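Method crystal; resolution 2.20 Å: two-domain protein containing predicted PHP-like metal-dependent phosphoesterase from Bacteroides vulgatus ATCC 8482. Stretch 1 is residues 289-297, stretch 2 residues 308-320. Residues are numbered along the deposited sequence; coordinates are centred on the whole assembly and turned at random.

Stretch 1, residues 289-297: HDTLLVYFR
Stretch 2, residues 308-320: TVRIGFKQGIKGG

A short antiparallel pairing shows how a few backbone hydrogen bonds fix a register; apolar side chains also pack across it. L293 lies opposite F313 (CA–CA 5.2 Å, a non-hydrogen-bonded pair) and V294 opposite G312 (CA–CA 4.5 Å, hydrogen-bonded). V294 and G312 satisfy each other twice: V294 N donates to G312 O at 2.7 Å, and G312 N to V294 O at 2.8 Å. K314 N reaches L292 O at 2.8 Å, although the position of that oxygen is less certain. Beyond the bridges, one water accepts from F296 N (3.1 Å) and donates to R310 O (2.6 Å), linking the two stretches beyond the last direct backbone hydrogen bond between them.

A turn flanks each strand: one runs into L293, the other follows F313. The first, type I from D290 to L293, closes with L293 N to D290 O at 2.9 Å, while D290 (chi1 t) offers OD1 to L292 N at 3.2 Å. The second, type II' from K314 to I317, closes with I317 N to K314 O at 3.2 Å, with Q315 at phi/psi 34/-131.

Buried L293 (chi1 t, chi2 p) sets CD1 3.4 Å from I311 CG2 and 3.5 Å from F313 CE1, at the ring edge. G320 (phi/psi 152/-169) suits its place: a CB would clash with L293 CD2.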

ATOM      1  N   HIS B 289     -10.549  16.500  35.250  1.00 33.63           N
ATOM      2  CA  HIS B 289      -9.788  15.626  36.122  1.00 35.27           C
ATOM      3  C   HIS B 289      -9.116  16.407  37.196  1.00 35.08           C
ATOM      4  O   HIS B 289      -9.143  17.634  37.194  1.00 37.84           O
ATOM      5  CB  HIS B 289      -8.724  14.894  35.288  1.00 35.27           C
ATOM      6  CG  HIS B 289      -7.734  15.816  34.639  1.00 38.74           C
ATOM      7  ND1 HIS B 289      -8.035  16.571  33.525  1.00 33.97           N
ATOM      8  CD2 HIS B 289      -6.448  16.109  34.956  1.00 30.75           C
ATOM      9  CE1 HIS B 289      -6.984  17.297  33.191  1.00 36.28           C
ATOM     10  NE2 HIS B 289      -6.010  17.044  34.049  1.00 30.26           N
ATOM     11  N   ASP B 290      -8.510  15.676  38.117  1.00 35.81           N
ATOM     12  CA  ASP B 290      -7.713  16.293  39.187  1.00 34.70           C
ATOM     13  C   ASP B 290      -6.416  16.660  38.512  1.00 35.57           C
ATOM     14  O   ASP B 290      -5.725  15.841  37.909  1.00 34.26           O
ATOM     15  CB  ASP B 290      -7.464  15.356  40.361  1.00 34.94           C
ATOM     16  CG  ASP B 290      -6.542  15.964  41.442  1.00 36.15           C
ATOM     17  OD1 ASP B 290      -6.308  17.199  41.483  1.00 42.99           O
ATOM     18  OD2 ASP B 290      -6.031  15.186  42.277  1.00 43.00           O
ATOM     19  N   THR B 291      -6.116  17.929  38.601  1.00 36.22           N
ATOM     20  CA  THR B 291      -4.955  18.492  37.947  1.00 37.53           C
ATOM     21  C   THR B 291      -3.636  17.902  38.464  1.00 37.17           C
ATOM     22  O   THR B 291      -2.631  17.875  37.756  1.00 38.09           O
ATOM     23  CB  THR B 291      -4.970  20.022  38.115  1.00 38.72           C
ATOM     24  OG1 THR B 291      -4.005  20.594  37.245  1.00 48.40           O
ATOM     25  CG2 THR B 291      -4.683  20.447  39.575  1.00 35.54           C
ATOM     26  N   LEU B 292      -3.690  17.359  39.672  1.00 36.52           N
ATOM     27  CA  LEU B 292      -2.513  16.780  40.343  1.00 36.61           C
ATOM     28  C   LEU B 292      -2.256  15.403  39.788  1.00 37.15           C
ATOM     29  O   LEU B 292      -1.278  14.743  40.106  1.00 39.48           O
ATOM     30  CB  LEU B 292      -2.727  16.673  41.847  1.00 36.03           C
ATOM     31  CG  LEU B 292      -2.965  18.005  42.545  1.00 35.84           C
ATOM     32  CD1 LEU B 292      -3.502  17.791  43.971  1.00 31.18           C
ATOM     33  CD2 LEU B 292      -1.685  18.818  42.501  1.00 30.43           C
ATOM     34  N   LEU B 293      -3.170  14.992  38.939  1.00 35.92           N
ATOM     35  CA  LEU B 293      -3.101  13.697  38.308  1.00 37.65           C
ATOM     36  C   LEU B 293      -2.641  13.935  36.853  1.00 37.21           C
ATOM     37  O   LEU B 293      -3.424  14.242  35.939  1.00 36.00           O
ATOM     38  CB  LEU B 293      -4.451  12.999  38.422  1.00 38.39           C
ATOM     39  CG  LEU B 293      -4.464  11.518  38.041  1.00 45.63           C
ATOM     40  CD1 LEU B 293      -3.429  10.733  38.824  1.00 42.94           C
ATOM     41  CD2 LEU B 293      -5.857  10.983  38.281  1.00 46.35           C
ATOM     42  N   VAL B 294      -1.337  13.780  36.671  1.00 35.78           N
ATOM     43  CA  VAL B 294      -0.682  14.146  35.408  1.00 35.66           C
ATOM     44  C   VAL B 294      -0.646  13.060  34.338  1.00 34.53           C
ATOM     45  O   VAL B 294       0.014  12.039  34.481  1.00 34.60           O
ATOM     46  CB  VAL B 294       0.770  14.664  35.669  1.00 35.12           C
ATOM     47  CG1 VAL B 294       1.396  15.207  34.381  1.00 31.79           C
ATOM     48  CG2 VAL B 294       0.773  15.722  36.786  1.00 35.24           C
ATOM     49  N   TYR B 295      -1.375  13.306  33.255  1.00 34.52           N
ATOM     50  CA  TYR B 295      -1.333  12.406  32.100  1.00 32.35           C
ATOM     51  C   TYR B 295      -1.548  13.096  30.717  1.00 33.01           C
ATOM     52  O   TYR B 295      -1.741  14.310  30.591  1.00 33.99           O
ATOM     53  CB  TYR B 295      -2.310  11.241  32.302  1.00 32.11           C
ATOM     54  CG  TYR B 295      -3.754  11.659  32.486  1.00 30.53           C
ATOM     55  CD1 TYR B 295      -4.219  12.123  33.719  1.00 29.46           C
ATOM     56  CD2 TYR B 295      -4.649  11.584  31.438  1.00 26.41           C
ATOM     57  CE1 TYR B 295      -5.533  12.481  33.897  1.00 28.30           C
ATOM     58  CE2 TYR B 295      -5.960  11.957  31.596  1.00 20.80           C
ATOM     59  CZ  TYR B 295      -6.412  12.402  32.840  1.00 33.49           C
ATOM     60  OH  TYR B 295      -7.738  12.789  33.016  1.00 25.21           O
ATOM     61  N   PHE B 296      -1.525  12.266  29.683  1.00 29.87           N
ATOM     62  CA  PHE B 296      -1.678  12.738  28.301  1.00 29.20           C
ATOM     63  C   PHE B 296      -2.870  13.656  28.107  1.00 31.17           C
ATOM     64  O   PHE B 296      -3.869  13.587  28.837  1.00 33.17           O
ATOM     65  CB  PHE B 296      -1.815  11.556  27.330  1.00 27.49           C
ATOM     66  CG  PHE B 296      -3.048  10.733  27.565  1.00 27.69           C
ATOM     67  CD1 PHE B 296      -4.282  11.151  27.078  1.00 33.52           C
ATOM     68  CD2 PHE B 296      -2.990   9.565  28.281  1.00 25.28           C
ATOM     69  CE1 PHE B 296      -5.450  10.409  27.303  1.00 28.59           C
ATOM     70  CE2 PHE B 296      -4.151   8.825  28.513  1.00 31.65           C
ATOM     71  CZ  PHE B 296      -5.386   9.264  28.029  1.00 25.32           C
ATOM     72  N   ARG B 297      -2.727  14.534  27.116  1.00 32.07           N
ATOM     73  CA  ARG B 297      -3.826  15.421  26.690  1.00 33.94           C
ATOM     74  C   ARG B 297      -4.607  14.759  25.556  1.00 33.50           C
ATOM     75  O   ARG B 297      -5.833  14.869  25.440  1.00 31.93           O
ATOM     76  CB  ARG B 297      -3.322  16.785  26.257  1.00 32.11           C
ATOM     77  CG  ARG B 297      -2.954  17.567  27.478  1.00 41.91           C
ATOM     78  CD  ARG B 297      -2.343  18.911  27.190  1.00 43.28           C
ATOM     79  NE  ARG B 297      -3.291  19.801  26.570  1.00 37.57           N
ATOM     80  CZ  ARG B 297      -2.996  21.027  26.196  1.00 24.67           C
ATOM     81  NH1 ARG B 297      -1.785  21.538  26.404  1.00 27.48           N
ATOM     82  NH2 ARG B 297      -3.931  21.739  25.617  1.00 36.36           N
ATOM     83  N   THR B 308       3.033   2.297  26.537  1.00 39.17           N
ATOM     84  CA  THR B 308       3.419   2.526  27.933  1.00 38.86           C
ATOM     85  C   THR B 308       2.938   3.908  28.318  1.00 39.27           C
ATOM     86  O   THR B 308       3.307   4.916  27.738  1.00 42.30           O
ATOM     87  CB  THR B 308       4.906   2.448  28.134  1.00 39.08           C
ATOM     88  OG1 THR B 308       5.399   1.275  27.491  1.00 40.85           O
ATOM     89  CG2 THR B 308       5.247   2.416  29.632  1.00 42.01           C
ATOM     90  N   VAL B 309       2.093   3.945  29.312  1.00 39.20           N
ATOM     91  CA  VAL B 309       1.474   5.184  29.733  1.00 38.59           C
ATOM     92  C   VAL B 309       1.769   5.461  31.199  1.00 39.16           C
ATOM     93  O   VAL B 309       1.434   4.679  32.088  1.00 41.35           O
ATOM     94  CB  VAL B 309      -0.043   5.092  29.476  1.00 37.86           C
ATOM     95  CG1 VAL B 309      -0.766   6.351  29.904  1.00 35.38           C
ATOM     96  CG2 VAL B 309      -0.274   4.808  28.009  1.00 33.69           C
ATOM     97  N   ARG B 310       2.434   6.580  31.424  1.00 37.93           N
ATOM     98  CA  ARG B 310       2.772   7.000  32.770  1.00 37.77           C
ATOM     99  C   ARG B 310       1.784   8.038  33.237  1.00 35.84           C
ATOM    100  O   ARG B 310       1.456   8.988  32.529  1.00 36.88           O
ATOM    101  CB  ARG B 310       4.197   7.558  32.819  1.00 37.44           C
ATOM    102  CG  ARG B 310       4.636   8.127  34.198  1.00 39.68           C
ATOM    103  CD  ARG B 310       5.010   7.061  35.244  1.00 41.34           C
ATOM    104  NE  ARG B 310       5.424   7.669  36.515  1.00 38.76           N
ATOM    105  CZ  ARG B 310       5.769   6.981  37.603  1.00 46.64           C
ATOM    106  NH1 ARG B 310       5.765   5.652  37.594  1.00 51.41           N
ATOM    107  NH2 ARG B 310       6.112   7.622  38.711  1.00 51.44           N
ATOM    108  N   ILE B 311       1.286   7.814  34.434  1.00 35.21           N
ATOM    109  CA  ILE B 311       0.388   8.755  35.091  1.00 34.85           C
ATOM    110  C   ILE B 311       1.096   9.269  36.340  1.00 35.34           C
ATOM    111  O   ILE B 311       1.398   8.511  37.259  1.00 37.48           O
ATOM    112  CB  ILE B 311      -0.969   8.133  35.503  1.00 34.45           C
ATOM    113  CG1 ILE B 311      -1.759   7.642  34.284  1.00 34.81           C
ATOM    114  CG2 ILE B 311      -1.798   9.179  36.278  1.00 26.30           C
ATOM    115  CD1 ILE B 311      -1.138   6.506  33.542  1.00 37.06           C
ATOM    116  N   GLY B 312       1.390  10.557  36.348  1.00 35.15           N
ATOM    117  CA  GLY B 312       2.058  11.167  37.469  1.00 36.91           C
ATOM    118  C   GLY B 312       1.130  11.650  38.573  1.00 39.60           C
ATOM    119  O   GLY B 312      -0.008  12.077  38.323  1.00 37.83           O
ATOM    120  N   PHE B 313       1.664  11.563  39.796  1.00 42.49           N
ATOM    121  CA  PHE B 313       1.008  12.041  41.033  1.00 42.94           C
ATOM    122  C   PHE B 313       1.731  13.259  41.560  1.00 42.73           C
ATOM    123  O   PHE B 313       2.802  13.122  42.116  1.00 42.24           O
ATOM    124  CB  PHE B 313       1.028  10.997  42.159  1.00 42.67           C
ATOM    125  CG  PHE B 313       0.338   9.712  41.823  1.00 44.72           C
ATOM    126  CD1 PHE B 313      -0.693   9.682  40.891  1.00 43.47           C
ATOM    127  CD2 PHE B 313       0.658   8.541  42.506  1.00 47.13           C
ATOM    128  CE1 PHE B 313      -1.335   8.502  40.595  1.00 38.38           C
ATOM    129  CE2 PHE B 313      -0.005   7.345  42.217  1.00 38.78           C
ATOM    130  CZ  PHE B 313      -0.994   7.333  41.273  1.00 37.69           C
ATOM    131  N   LYS B 314       1.135  14.438  41.390  1.00 43.88           N
ATOM    132  CA  LYS B 314       1.731  15.700  41.857  1.00 43.78           C
ATOM    133  C   LYS B 314       1.320  15.949  43.299  1.00 45.46           C
ATOM    134  O   LYS B 314       0.557  15.173  43.887  1.00 44.47           O
ATOM    135  CB  LYS B 314       1.357  16.885  40.959  1.00 43.61           C
ATOM    136  N   GLN B 315       1.805  17.062  43.855  1.00 47.05           N
ATOM    137  CA  GLN B 315       1.625  17.344  45.285  1.00 45.79           C
ATOM    138  C   GLN B 315       1.657  15.986  45.988  1.00 47.77           C
ATOM    139  O   GLN B 315       2.558  15.188  45.705  1.00 51.70           O
ATOM    140  CB  GLN B 315       0.374  18.153  45.605  1.00 45.34           C
ATOM    141  CG  GLN B 315       0.575  19.656  45.345  1.00 34.87           C
ATOM    142  N   GLY B 316       0.702  15.678  46.854  1.00 44.35           N
ATOM    143  CA  GLY B 316       0.781  14.384  47.562  1.00 43.99           C
ATOM    144  C   GLY B 316      -0.034  13.169  47.103  1.00 45.38           C
ATOM    145  O   GLY B 316       0.118  12.069  47.639  1.00 46.52           O
ATOM    146  N   ILE B 317      -0.853  13.345  46.077  1.00 43.33           N
ATOM    147  CA  ILE B 317      -1.846  12.318  45.674  1.00 41.64           C
ATOM    148  C   ILE B 317      -1.312  10.881  45.490  1.00 41.79           C
ATOM    149  O   ILE B 317      -0.185  10.644  45.062  1.00 41.02           O
ATOM    150  CB  ILE B 317      -2.666  12.790  44.429  1.00 42.18           C
ATOM    151  CG1 ILE B 317      -1.831  12.720  43.155  1.00 35.80           C
ATOM    152  CG2 ILE B 317      -3.213  14.211  44.665  1.00 39.59           C
ATOM    153  CD1 ILE B 317      -2.582  13.117  41.965  1.00 35.99           C
ATOM    154  N   LYS B 318      -2.172   9.935  45.844  1.00 42.34           N
ATOM    155  CA  LYS B 318      -1.850   8.500  45.823  1.00 44.20           C
ATOM    156  C   LYS B 318      -2.615   7.767  44.742  1.00 45.03           C
ATOM    157  O   LYS B 318      -2.500   6.558  44.547  1.00 46.31           O
ATOM    158  CB  LYS B 318      -2.171   7.888  47.184  1.00 44.51           C
ATOM    159  N   GLY B 319      -3.402   8.541  44.028  1.00 45.58           N
ATOM    160  CA  GLY B 319      -4.221   8.006  42.944  1.00 45.45           C
ATOM    161  C   GLY B 319      -5.333   8.920  42.486  1.00 45.19           C
ATOM    162  O   GLY B 319      -5.387  10.113  42.814  1.00 43.37           O
ATOM    163  N   GLY B 320      -6.236   8.327  41.724  1.00 44.88           N
ATOM    164  CA  GLY B 320      -7.360   9.065  41.167  1.00 43.62           C
ATOM    165  C   GLY B 320      -7.877   8.507  39.873  1.00 42.58           C
ATOM    166  O   GLY B 320      -7.511   7.414  39.439  1.00 44.17           O
TER
HETATM  167  O   HOH W   1       0.031   9.643  30.439  1.00 39.33           O